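Local coordinates for protein GCN5-related N-acetyltransferase (PDB 4H89) that probably transfers an acyl group from an acyl-coenzyme A to an acceptor amine, as other GCN5-related N-acetyltransferases do, at residues S49-P54 against S93-A98; A76-N81 against Q111-W116; A155-H158 against G162-G165; I125-V130 against L144-I149. All blocks are in the same frame, centred on the assembly; numbering follows the deposited sequence.

Contact 1. Residues S49-P54 against S93-A98; sequences SLWMTP and SFMVAA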
loop_
_atom_site.group_PDB
_atom_site.type_symbol
_atom_site.label_atom_id
_atom_site.label_comp_id
_atom_site.label_asym_id
_atom_site.label_seq_id
_atom_site.Cartn_x
_atom_site.Cartn_y
_atom_site.Cartn_z
ATOM N N SER A 49 1.788 -0.021 17.524
ATOM C CA SER A 49 1.085 1.062 16.827
ATOM C C SER A 49 0.541 0.627 15.470
ATOM O O SER A 49 -0.555 1.072 15.064
ATOM C CB SER A 49 1.998 2.258 16.660
ATOM O OG SER A 49 2.088 2.909 17.927
ATOM N N LEU A 50 1.288 -0.215 14.757
ATOM C CA LEU A 50 0.851 -0.669 13.454
ATOM C C LEU A 50 -0.304 -1.647 13.591
ATOM O O LEU A 50 -1.180 -1.675 12.732
ATOM C CB LEU A 50 1.997 -1.321 12.705
ATOM C CG LEU A 50 3.051 -0.364 12.134
ATOM C CD1 LEU A 50 3.989 -1.162 11.245
ATOM C CD2 LEU A 50 2.456 0.807 11.334
ATOM N N TRP A 51 -0.326 -2.418 14.678
ATOM C CA TRP A 51 -1.264 -3.529 14.808
ATOM C C TRP A 51 -2.547 -3.246 15.600
ATOM O O TRP A 51 -3.649 -3.615 15.176
ATOM C CB TRP A 51 -0.536 -4.746 15.417
ATOM C CG TRP A 51 -1.375 -5.952 15.278
ATOM C CD1 TRP A 51 -2.178 -6.508 16.209
ATOM C CD2 TRP A 51 -1.521 -6.713 14.093
ATOM N NE1 TRP A 51 -2.874 -7.551 15.657
ATOM C CE2 TRP A 51 -2.475 -7.704 14.352
ATOM C CE3 TRP A 51 -0.952 -6.633 12.822
ATOM C CZ2 TRP A 51 -2.849 -8.646 13.394
ATOM C CZ3 TRP A 51 -1.338 -7.561 11.859
ATOM C CH2 TRP A 51 -2.290 -8.536 12.151
HETATM N N MSE A 52 -2.412 -2.686 16.781
HETATM C CA MSE A 52 -3.510 -2.333 17.657
HETATM C C MSE A 52 -4.162 -1.098 17.107
HETATM O O MSE A 52 -3.506 -0.232 16.553
HETATM C CB MSE A 52 -3.011 -2.089 19.085
HETATM C CG MSE A 52 -2.353 -3.293 19.730
HETATM SE SE MSE A 52 -3.382 -4.928 19.920
HETATM C CE MSE A 52 -4.399 -4.299 21.362
ATOM N N THR A 53 -5.495 -1.065 17.201
ATOM C CA THR A 53 -6.319 0.014 16.651
ATOM C C THR A 53 -6.688 0.962 17.745
ATOM O O THR A 53 -7.387 0.572 18.702
ATOM C CB THR A 53 -7.669 -0.528 16.127
ATOM O OG1 THR A 53 -7.426 -1.387 15.072
ATOM C CG2 THR A 53 -8.511 0.605 15.618
ATOM N N PRO A 54 -6.222 2.208 17.639
ATOM C CA PRO A 54 -6.650 3.241 18.595
ATOM C C PRO A 54 -8.060 3.763 18.297
ATOM O O PRO A 54 -8.487 3.818 17.141
ATOM C CB PRO A 54 -5.610 4.329 18.403
ATOM C CG PRO A 54 -5.065 4.168 17.044
ATOM C CD PRO A 54 -5.289 2.737 16.633
ATOM N N SER A 93 -5.098 -7.629 7.861
ATOM C CA SER A 93 -3.960 -8.509 8.058
ATOM C C SER A 93 -4.259 -9.513 9.162
ATOM O O SER A 93 -5.032 -9.228 10.053
ATOM C CB SER A 93 -2.726 -7.677 8.470
ATOM O OG SER A 93 -2.394 -6.717 7.487
ATOM N N PHE A 94 -3.615 -10.683 9.054
ATOM C CA PHE A 94 -3.860 -11.804 9.952
ATOM C C PHE A 94 -2.568 -12.404 10.447
ATOM O O PHE A 94 -1.611 -12.541 9.674
ATOM C CB PHE A 94 -4.664 -12.911 9.224
ATOM C CG PHE A 94 -5.955 -12.404 8.672
ATOM C CD1 PHE A 94 -7.090 -12.385 9.453
ATOM C CD2 PHE A 94 -6.034 -11.862 7.399
ATOM C CE1 PHE A 94 -8.272 -11.828 8.979
ATOM C CE2 PHE A 94 -7.214 -11.306 6.930
ATOM C CZ PHE A 94 -8.343 -11.324 7.694
HETATM N N MSE A 95 -2.570 -12.783 11.723
HETATM C CA MSE A 95 -1.454 -13.546 12.297
HETATM C C MSE A 95 -2.022 -14.630 13.130
HETATM O O MSE A 95 -2.827 -14.412 13.996
HETATM C CB MSE A 95 -0.597 -12.668 13.182
HETATM C CG MSE A 95 -0.109 -11.502 12.350
HETATM SE SE MSE A 95 1.273 -10.606 13.363
HETATM C CE MSE A 95 2.504 -10.317 11.876
ATOM N N VAL A 96 -1.580 -15.836 12.856
ATOM C CA VAL A 96 -1.968 -17.020 13.627
ATOM C C VAL A 96 -0.717 -17.649 14.245
ATOM O O VAL A 96 0.272 -17.874 13.564
ATOM C CB VAL A 96 -2.680 -18.041 12.731
ATOM C CG1 VAL A 96 -3.017 -19.305 13.498
ATOM C CG2 VAL A 96 -3.955 -17.441 12.121
ATOM N N ALA A 97 -0.782 -17.950 15.528
ATOM C CA ALA A 97 0.314 -18.633 16.217
ATOM C C ALA A 97 0.691 -19.912 15.525
ATOM O O ALA A 97 -0.162 -20.656 15.117
ATOM C CB ALA A 97 -0.089 -18.930 17.665
ATOM N N ALA A 98 1.982 -20.155 15.367
ATOM C CA ALA A 98 2.423 -21.407 14.722
ATOM C C ALA A 98 1.754 -22.639 15.341
ATOM O O ALA A 98 1.273 -23.548 14.647
ATOM C CB ALA A 98 3.923 -21.550 14.791
#
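Trp51, the last residue of helix 44-51, lays one face of its indole against Met95 of strand 89-96, a selenomethionine here. The selenium SE of Met95 stands 4.4 Å from the centroid of the Trp51 six-membered ring and only 14° off the ring normal, which makes this a Met-aromatic contact over the face. The two side chains run alongside each other, pointing opposite ways, and CG of Met95 comes within 3.7 Å of Trp51 CH2. The same benzo ring also meets Ser93 and the strand backbone: Trp51 CZ3 lies 3.7 Å from Ser93 CB, CH2 is 3.5 Å from Ser93 O at an oblique approach, and the backbone N of Phe94 sits at the ring edge. With CG of Trp51 anti to the backbone N (chi1 -167°), the flat group reaches off the helix end to the strand, and its NE1 is hydrogen-bonded to Ser75 OG. Putting an alanine here would probably leave Met95 SE without the ring beneath it and the Ser75 hydroxyl without its indole partner. Strand 89-96 is itself paired with strand 72-80, through backbone bonds of Ser93 to Asn77 and of Met95 to Ser75. The Trp51 indole thus joins the end of helix 44-51 to the sheet, with helix 19-32 packed against both residues, Trp19 on Trp51 and Phe26 and Ile29 on Met95.

Contact 2. Residues A76-N81 against Q111-W116; sequences ANMYPN and QDMIDW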
loop_
_atom_site.group_PDB
_atom_site.type_symbol
_atom_site.label_atom_id
_atom_site.label_comp_id
_atom_site.label_asym_id
_atom_site.label_seq_id
_atom_site.Cartn_x
_atom_site.Cartn_y
_atom_site.Cartn_z
ATOM N N ALA A 76 -6.216 -10.301 14.189
ATOM C CA ALA A 76 -6.441 -9.662 12.901
ATOM C C ALA A 76 -6.569 -8.158 13.142
ATOM O O ALA A 76 -7.048 -7.723 14.187
ATOM C CB ALA A 76 -7.692 -10.158 12.228
ATOM N N ASN A 77 -6.206 -7.384 12.141
ATOM C CA ASN A 77 -6.616 -6.012 12.176
ATOM C C ASN A 77 -7.164 -5.647 10.807
ATOM O O ASN A 77 -6.848 -6.275 9.789
ATOM C CB ASN A 77 -5.517 -5.081 12.666
ATOM C CG ASN A 77 -4.467 -4.855 11.637
ATOM O OD1 ASN A 77 -4.503 -5.474 10.551
ATOM N ND2 ASN A 77 -3.575 -3.990 11.922
HETATM N N MSE A 78 -8.054 -4.661 10.815
HETATM C CA MSE A 78 -8.900 -4.327 9.681
HETATM C C MSE A 78 -9.114 -2.830 9.689
HETATM O O MSE A 78 -9.210 -2.200 10.745
HETATM C CB MSE A 78 -10.193 -5.173 9.724
HETATM C CG MSE A 78 -11.052 -4.895 10.987
HETATM SE SE MSE A 78 -11.995 -6.517 11.572
HETATM C CE MSE A 78 -10.558 -7.394 12.168
ATOM N N TYR A 79 -9.251 -2.254 8.491
ATOM C CA TYR A 79 -9.158 -0.794 8.370
ATOM C C TYR A 79 -9.509 -0.432 6.921
ATOM O O TYR A 79 -9.466 -1.291 6.064
ATOM C CB TYR A 79 -7.689 -0.328 8.698
ATOM C CG TYR A 79 -6.650 -1.267 8.121
ATOM C CD1 TYR A 79 -6.213 -1.183 6.804
ATOM C CD2 TYR A 79 -6.132 -2.272 8.893
ATOM C CE1 TYR A 79 -5.308 -2.121 6.265
ATOM C CE2 TYR A 79 -5.232 -3.192 8.392
ATOM C CZ TYR A 79 -4.821 -3.131 7.096
ATOM O OH TYR A 79 -3.930 -4.093 6.650
ATOM N N PRO A 80 -9.738 0.837 6.623
ATOM C CA PRO A 80 -9.890 1.210 5.217
ATOM C C PRO A 80 -8.570 1.023 4.464
ATOM O O PRO A 80 -7.484 1.392 4.980
ATOM C CB PRO A 80 -10.313 2.699 5.272
ATOM C CG PRO A 80 -10.792 2.897 6.694
ATOM C CD PRO A 80 -9.938 1.983 7.507
ATOM N N ASN A 81 -8.609 0.492 3.254
ATOM C CA ASN A 81 -7.389 0.238 2.514
ATOM C C ASN A 81 -6.697 1.498 2.086
ATOM O O ASN A 81 -5.488 1.516 1.978
ATOM C CB ASN A 81 -7.629 -0.642 1.296
ATOM C CG ASN A 81 -6.346 -1.317 0.800
ATOM O OD1 ASN A 81 -5.506 -1.755 1.608
ATOM N ND2 ASN A 81 -6.182 -1.403 -0.503
ATOM N N GLN A 111 -13.473 -14.685 8.530
ATOM C CA GLN A 111 -14.924 -14.599 8.460
ATOM C C GLN A 111 -15.453 -13.474 9.347
ATOM O O GLN A 111 -16.344 -12.727 8.970
ATOM C CB GLN A 111 -15.579 -15.916 8.837
ATOM C CG GLN A 111 -17.094 -15.902 8.666
ATOM C CD GLN A 111 -17.496 -15.687 7.210
ATOM O OE1 GLN A 111 -17.052 -16.425 6.362
ATOM N NE2 GLN A 111 -18.208 -14.609 6.916
ATOM N N ASP A 112 -14.915 -13.374 10.550
ATOM C CA ASP A 112 -15.300 -12.303 11.458
ATOM C C ASP A 112 -15.005 -10.930 10.824
ATOM O O ASP A 112 -15.800 -10.000 10.933
ATOM C CB ASP A 112 -14.589 -12.443 12.811
ATOM C CG ASP A 112 -14.920 -11.298 13.730
ATOM O OD1 ASP A 112 -15.975 -11.343 14.412
ATOM O OD2 ASP A 112 -14.114 -10.356 13.719
HETATM N N MSE A 113 -13.862 -10.810 10.164
HETATM C CA MSE A 113 -13.496 -9.570 9.479
HETATM C C MSE A 113 -14.476 -9.251 8.331
HETATM O O MSE A 113 -14.896 -8.086 8.186
HETATM C CB MSE A 113 -12.040 -9.701 8.993
HETATM C CG MSE A 113 -11.489 -8.476 8.272
HETATM SE SE MSE A 113 -11.885 -8.419 6.409
HETATM C CE MSE A 113 -11.909 -6.588 6.282
ATOM N N ILE A 114 -14.872 -10.252 7.573
ATOM C CA ILE A 114 -15.822 -10.038 6.480
ATOM C C ILE A 114 -17.151 -9.583 7.053
ATOM O O ILE A 114 -17.777 -8.658 6.501
ATOM C CB ILE A 114 -16.022 -11.373 5.691
ATOM C CG1 ILE A 114 -14.781 -11.696 4.875
ATOM C CG2 ILE A 114 -17.263 -11.314 4.783
ATOM C CD1 ILE A 114 -14.686 -13.123 4.352
ATOM N N ASP A 115 -17.590 -10.197 8.137
ATOM C CA ASP A 115 -18.862 -9.811 8.778
ATOM C C ASP A 115 -18.792 -8.368 9.284
ATOM O O ASP A 115 -19.731 -7.555 9.079
ATOM C CB ASP A 115 -19.243 -10.749 9.913
ATOM C CG ASP A 115 -19.506 -12.188 9.465
ATOM O OD1 ASP A 115 -19.584 -12.453 8.259
ATOM O OD2 ASP A 115 -19.582 -13.040 10.363
ATOM N N TRP A 116 -17.668 -8.007 9.881
ATOM C CA TRP A 116 -17.454 -6.643 10.343
ATOM C C TRP A 116 -17.501 -5.664 9.186
ATOM O O TRP A 116 -18.155 -4.630 9.274
ATOM C CB TRP A 116 -16.093 -6.559 11.075
ATOM C CG TRP A 116 -15.606 -5.162 11.348
ATOM C CD1 TRP A 116 -15.936 -4.388 12.424
ATOM C CD2 TRP A 116 -14.735 -4.384 10.533
ATOM N NE1 TRP A 116 -15.306 -3.171 12.334
ATOM C CE2 TRP A 116 -14.586 -3.122 11.174
ATOM C CE3 TRP A 116 -14.064 -4.609 9.333
ATOM C CZ2 TRP A 116 -13.740 -2.121 10.678
ATOM C CZ3 TRP A 116 -13.255 -3.590 8.796
ATOM C CH2 TRP A 116 -13.098 -2.367 9.479
#
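Met78 on strand 72-80 meets Met113 and Trp116 on helix 105-119 in the helix-on-sheet packing of the acetyltransferase core. The short strand and helix segments run nearly the same way, their axes 24° apart and 9.5 Å from one another at closest. Met78, a selenomethionine like Met113, has CG between the backbone N and the carbonyl carbon (chi1 62°), and from there CG sits over the face of Trp116, 3.4 Å from the centroid of its six-membered ring and 14° off the normal. This is a close CH-pi contact. The selenium follows across the same indole, Met78 SE lying 4.0 Å from that centroid, but obliquely. Helix 105-119 is the connection of a beta-alpha-beta crossover between the parallel neighbours 89-96 and 124-131, and in this family its beginning normally carries the glycine-rich coenzyme A pyrophosphate loop; the residues here belong to later turns, which rest on the sheet. Met113 comes next to Met78, its CG 3.8 Å from Met78 CB, the two side chains lying alongside with reversed directions. Within the helix Gln111 NE2 bonds Asp115 OD1 at 2.9 Å, meeting the oxygen from above the carboxylate plane. Asp112 OD2 forms a salt bridge with Arg61 of strand 61-66, a residue on which the side chains of Met78 and Trp116 also pack, while Phe122 brings its ring against the indole.

Contact 3. Residues A155-H158 against G162-G165; sequences AFHH and GYVG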
loop_
_atom_site.group_PDB
_atom_site.type_symbol
_atom_site.label_atom_id
_atom_site.label_comp_id
_atom_site.label_asym_id
_atom_site.label_seq_id
_atom_site.Cartn_x
_atom_site.Cartn_y
_atom_site.Cartn_z
ATOM N N ALA A 155 8.038 -10.115 -6.890
ATOM C CA ALA A 155 7.949 -8.954 -6.003
ATOM C C ALA A 155 8.324 -9.235 -4.549
ATOM O O ALA A 155 8.322 -8.344 -3.709
ATOM C CB ALA A 155 6.575 -8.317 -6.075
ATOM N N PHE A 156 8.652 -10.494 -4.239
ATOM C CA PHE A 156 8.933 -10.871 -2.853
ATOM C C PHE A 156 10.046 -11.894 -2.868
ATOM O O PHE A 156 9.952 -12.882 -3.584
ATOM C CB PHE A 156 7.660 -11.495 -2.229
ATOM C CG PHE A 156 7.778 -11.838 -0.757
ATOM C CD1 PHE A 156 8.275 -13.072 -0.358
ATOM C CD2 PHE A 156 7.379 -10.954 0.221
ATOM C CE1 PHE A 156 8.345 -13.371 0.986
ATOM C CE2 PHE A 156 7.434 -11.261 1.554
ATOM C CZ PHE A 156 7.920 -12.468 1.939
ATOM N N HIS A 157 11.125 -11.669 -2.111
ATOM C CA HIS A 157 12.229 -12.656 -2.011
ATOM C C HIS A 157 11.938 -13.656 -0.896
ATOM O O HIS A 157 11.911 -13.321 0.274
ATOM C CB HIS A 157 13.574 -11.979 -1.772
ATOM C CG HIS A 157 14.689 -12.964 -1.888
ATOM N ND1 HIS A 157 15.225 -13.623 -0.815
ATOM C CD2 HIS A 157 15.277 -13.485 -2.979
ATOM C CE1 HIS A 157 16.094 -14.526 -1.238
ATOM N NE2 HIS A 157 16.168 -14.447 -2.550
ATOM N N HIS A 158 11.632 -14.886 -1.276
ATOM C CA HIS A 158 11.314 -15.947 -0.367
ATOM C C HIS A 158 12.611 -16.693 -0.036
ATOM O O HIS A 158 13.407 -16.943 -0.937
ATOM C CB HIS A 158 10.298 -16.866 -1.048
ATOM C CG HIS A 158 9.740 -17.934 -0.169
ATOM N ND1 HIS A 158 10.444 -19.058 0.194
ATOM C CD2 HIS A 158 8.530 -18.038 0.434
ATOM C CE1 HIS A 158 9.698 -19.795 0.996
ATOM N NE2 HIS A 158 8.520 -19.205 1.157
ATOM N N GLY A 162 13.008 -18.209 -3.773
ATOM C CA GLY A 162 13.577 -17.108 -4.520
ATOM C C GLY A 162 12.559 -15.994 -4.734
ATOM O O GLY A 162 11.622 -15.820 -3.931
ATOM N N TYR A 163 12.752 -15.244 -5.797
ATOM C CA TYR A 163 11.822 -14.159 -6.092
ATOM C C TYR A 163 10.506 -14.738 -6.617
ATOM O O TYR A 163 10.501 -15.469 -7.601
ATOM C CB TYR A 163 12.378 -13.153 -7.093
ATOM C CG TYR A 163 13.564 -12.372 -6.576
ATOM C CD1 TYR A 163 13.399 -11.321 -5.684
ATOM C CD2 TYR A 163 14.862 -12.690 -6.951
ATOM C CE1 TYR A 163 14.482 -10.605 -5.210
ATOM C CE2 TYR A 163 15.944 -11.971 -6.482
ATOM C CZ TYR A 163 15.768 -10.948 -5.620
ATOM O OH TYR A 163 16.810 -10.223 -5.113
ATOM N N VAL A 164 9.424 -14.456 -5.915
ATOM C CA VAL A 164 8.087 -14.964 -6.212
ATOM C C VAL A 164 7.078 -13.808 -6.259
ATOM O O VAL A 164 7.344 -12.655 -5.858
ATOM C CB VAL A 164 7.646 -16.035 -5.191
ATOM C CG1 VAL A 164 8.639 -17.182 -5.193
ATOM C CG2 VAL A 164 7.467 -15.481 -3.793
ATOM N N GLY A 165 5.897 -14.111 -6.789
ATOM C CA GLY A 165 4.878 -13.076 -6.980
ATOM C C GLY A 165 4.136 -12.677 -5.727
ATOM O O GLY A 165 4.035 -13.414 -4.766
#
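Phe156 and Val164 form a hydrogen-bonded antiparallel pair in which the carbonyl of Val164 serves two donors: Phe156 N at 3.0 Å and, more weakly, Ala155 N at 2.8 Å. Ala155 and Phe156 thus share one partner, the signature of a classic beta bulge. In return, Val164 N gives a nearly straight bond (171°) to Phe156 O at 2.9 Å, and that oxygen also takes a CA-H contact from Tyr163. Two residues further on, at the next hydrogen-bonded pair, His158 N bonds Gly162 O at 2.8 Å from above the carbonyl plane, and Gly162 N reaches His158 O at 3.1 Å. The His158 ring keeps its ND1 for the turn, accepting from the backbone N of Thr160 and of His161. On the opposite face the edge of His157 points at Tyr163, with CD2 over the middle of the phenol and planes at 71°. A serine in place of Tyr163 would probably leave the His157 ring edge without a surface to rest on and set it free to turn. The hairpin extends the join of strands 147-155 and 164-172: Val164 and Phe156 pack on Val131 of strand 124-131, while Tyr163 meets His88 of the second subunit edge-to-face.

Contact 4. Residues I125-V130 against L144-I149; sequences IQFNAV and LGFRVI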
loop_
_atom_site.group_PDB
_atom_site.type_symbol
_atom_site.label_atom_id
_atom_site.label_comp_id
_atom_site.label_asym_id
_atom_site.label_seq_id
_atom_site.Cartn_x
_atom_site.Cartn_y
_atom_site.Cartn_z
ATOM N N ILE A 125 -13.390 -5.662 -0.038
ATOM C CA ILE A 125 -12.171 -5.910 0.725
ATOM C C ILE A 125 -11.043 -6.221 -0.257
ATOM O O ILE A 125 -11.230 -6.947 -1.218
ATOM C CB ILE A 125 -12.305 -7.112 1.670
ATOM C CG1 ILE A 125 -13.545 -7.002 2.543
ATOM C CG2 ILE A 125 -11.086 -7.245 2.575
ATOM C CD1 ILE A 125 -13.969 -8.288 3.239
ATOM N N GLN A 126 -9.869 -5.669 -0.005
ATOM C CA GLN A 126 -8.704 -5.881 -0.849
ATOM C C GLN A 126 -7.530 -6.292 0.032
ATOM O O GLN A 126 -7.296 -5.674 1.078
ATOM C CB GLN A 126 -8.375 -4.567 -1.569
ATOM C CG GLN A 126 -7.157 -4.579 -2.448
ATOM C CD GLN A 126 -7.005 -3.324 -3.231
ATOM O OE1 GLN A 126 -8.002 -2.631 -3.566
ATOM N NE2 GLN A 126 -5.776 -3.017 -3.583
ATOM N N PHE A 127 -6.778 -7.304 -0.412
ATOM C CA PHE A 127 -5.468 -7.645 0.174
ATOM C C PHE A 127 -4.428 -7.241 -0.871
ATOM O O PHE A 127 -4.440 -7.750 -1.983
ATOM C CB PHE A 127 -5.362 -9.158 0.495
ATOM C CG PHE A 127 -6.357 -9.648 1.490
ATOM C CD1 PHE A 127 -6.998 -8.798 2.418
ATOM C CD2 PHE A 127 -6.729 -10.973 1.481
ATOM C CE1 PHE A 127 -7.893 -9.306 3.366
ATOM C CE2 PHE A 127 -7.591 -11.507 2.409
ATOM C CZ PHE A 127 -8.207 -10.671 3.349
ATOM N N ASN A 128 -3.529 -6.330 -0.499
ATOM C CA ASN A 128 -2.626 -5.750 -1.457
ATOM C C ASN A 128 -1.502 -6.655 -1.901
ATOM O O ASN A 128 -0.964 -6.469 -2.991
ATOM C CB ASN A 128 -2.049 -4.472 -0.865
ATOM C CG ASN A 128 -3.139 -3.553 -0.462
ATOM O OD1 ASN A 128 -3.935 -3.152 -1.331
ATOM N ND2 ASN A 128 -3.317 -3.356 0.878
ATOM N N ALA A 129 -1.122 -7.598 -1.037
ATOM C CA ALA A 129 0.059 -8.396 -1.269
ATOM C C ALA A 129 -0.034 -9.712 -0.543
ATOM O O ALA A 129 0.111 -9.798 0.675
ATOM C CB ALA A 129 1.282 -7.649 -0.800
ATOM N N VAL A 130 -0.352 -10.755 -1.265
ATOM C CA VAL A 130 -0.424 -12.090 -0.758
ATOM C C VAL A 130 0.650 -12.913 -1.475
ATOM O O VAL A 130 0.694 -12.971 -2.682
ATOM C CB VAL A 130 -1.799 -12.752 -0.952
ATOM C CG1 VAL A 130 -1.779 -14.117 -0.295
ATOM C CG2 VAL A 130 -2.907 -11.847 -0.391
ATOM N N LEU A 144 -13.210 -18.207 0.952
ATOM C CA LEU A 144 -14.012 -17.179 1.595
ATOM C C LEU A 144 -14.415 -16.104 0.627
ATOM O O LEU A 144 -14.863 -15.046 1.046
ATOM C CB LEU A 144 -13.269 -16.587 2.779
ATOM C CG LEU A 144 -13.105 -17.567 3.941
ATOM C CD1 LEU A 144 -12.143 -16.967 4.954
ATOM C CD2 LEU A 144 -14.438 -17.951 4.548
ATOM N N GLY A 145 -14.234 -16.341 -0.668
ATOM C CA GLY A 145 -14.775 -15.467 -1.687
ATOM C C GLY A 145 -13.824 -14.499 -2.351
ATOM O O GLY A 145 -14.228 -13.763 -3.233
ATOM N N PHE A 146 -12.566 -14.474 -1.941
ATOM C CA PHE A 146 -11.584 -13.594 -2.570
ATOM C C PHE A 146 -11.082 -14.188 -3.863
ATOM O O PHE A 146 -10.987 -15.395 -3.993
ATOM C CB PHE A 146 -10.377 -13.368 -1.648
ATOM C CG PHE A 146 -10.647 -12.491 -0.464
ATOM C CD1 PHE A 146 -11.208 -13.017 0.673
ATOM C CD2 PHE A 146 -10.233 -11.183 -0.460
ATOM C CE1 PHE A 146 -11.490 -12.205 1.744
ATOM C CE2 PHE A 146 -10.519 -10.362 0.616
ATOM C CZ PHE A 146 -11.098 -10.881 1.732
ATOM N N ARG A 147 -10.752 -13.329 -4.808
ATOM C CA ARG A 147 -10.102 -13.762 -6.030
ATOM C C ARG A 147 -8.846 -12.983 -6.284
ATOM O O ARG A 147 -8.683 -11.834 -5.831
ATOM C CB ARG A 147 -11.012 -13.636 -7.252
ATOM C CG ARG A 147 -11.291 -12.217 -7.722
ATOM C CD ARG A 147 -11.969 -12.149 -9.111
ATOM N NE ARG A 147 -12.448 -10.794 -9.440
ATOM C CZ ARG A 147 -11.996 -10.042 -10.440
ATOM N NH1 ARG A 147 -12.500 -8.812 -10.638
ATOM N NH2 ARG A 147 -11.055 -10.511 -11.251
ATOM N N VAL A 148 -7.948 -13.595 -7.054
ATOM C CA VAL A 148 -6.747 -12.928 -7.481
ATOM C C VAL A 148 -7.100 -11.973 -8.652
ATOM O O VAL A 148 -7.614 -12.396 -9.675
ATOM C CB VAL A 148 -5.694 -13.922 -7.917
ATOM C CG1 VAL A 148 -4.445 -13.205 -8.457
ATOM C CG2 VAL A 148 -5.301 -14.806 -6.737
ATOM N N ILE A 149 -6.859 -10.669 -8.446
ATOM C CA ILE A 149 -7.049 -9.589 -9.445
ATOM C C ILE A 149 -5.882 -9.588 -10.427
ATOM O O ILE A 149 -6.012 -9.267 -11.586
ATOM C CB ILE A 149 -7.111 -8.180 -8.662
ATOM C CG1 ILE A 149 -8.365 -8.088 -7.823
ATOM C CG2 ILE A 149 -6.898 -6.969 -9.542
ATOM C CD1 ILE A 149 -9.608 -8.232 -8.658
#
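Ile125 and Phe146 carry the nearest pair of CA atoms, still 8.4 Å apart, since strand 164-172 runs between strands 124-131 and 147-155 and the two segments meet through side chains alone. The main union is an offset stack of Phe127 on Phe146, with ring centroids 4.3 Å apart and planes only 17° from parallel. The overlap is partial: Phe127 CE2 lies over the face of Phe146 toward its rim, and Phe146 CE2 does the same over Phe127. Phe127 CZ approaches Phe146 CZ to 3.3 Å. Ile125 takes the edge of the same ring. Its CG2 branch, anti to the backbone N, lies near the Phe146 plane and 3.7 Å from CE2, so that face and edge of one phenylalanine are held by two residues of a single strand. Phe146 owes its place to the end of helix 135-143. Gly145, with a positive phi of 102°, is the C-prime residue of a Schellman motif in which Phe146 N bonds to Trp141 O, and the chain then turns directly into strand 147-155. Trp141 in turn meets Phe127 edge-to-face. The whole cluster is part of the hydrophobic core between sheet and helices: Ile125 packs on Met113 and Ile114 of helix 105-119, and Phe127 on Phe94 of strand 89-96. Phe146 also packs against Arg171 of strand 164-172. Gln126, whose CB points away from Phe146, packs on Val152 of the second subunit, and Ile149 on Thr151 of that subunit.

All four contacts reach one mixed sheet. Contacts 1 and 2 interlock, their segments alternating along the chain, with centres about 11 Å apart; strands 72-80 and 89-96 join them directly. Contact 4 follows, about 13 Å between centres from contact 2, to which it is tied by a hydrogen bond between Asn128 ND2 and Asn81 OD1 and by packing of helix 105-119 on strand 124-131; it touches contact 1 through the neighbouring strands 89-96 and 124-131. Contact 3 comes last, its centre about 26 Å from that of contact 2. Contacts 1, 2 and 4 thus build the core around parallel strands 89-96 and 124-131, between which this family usually receives coenzyme A, while contacts 3 and 4 both touch the second subunit.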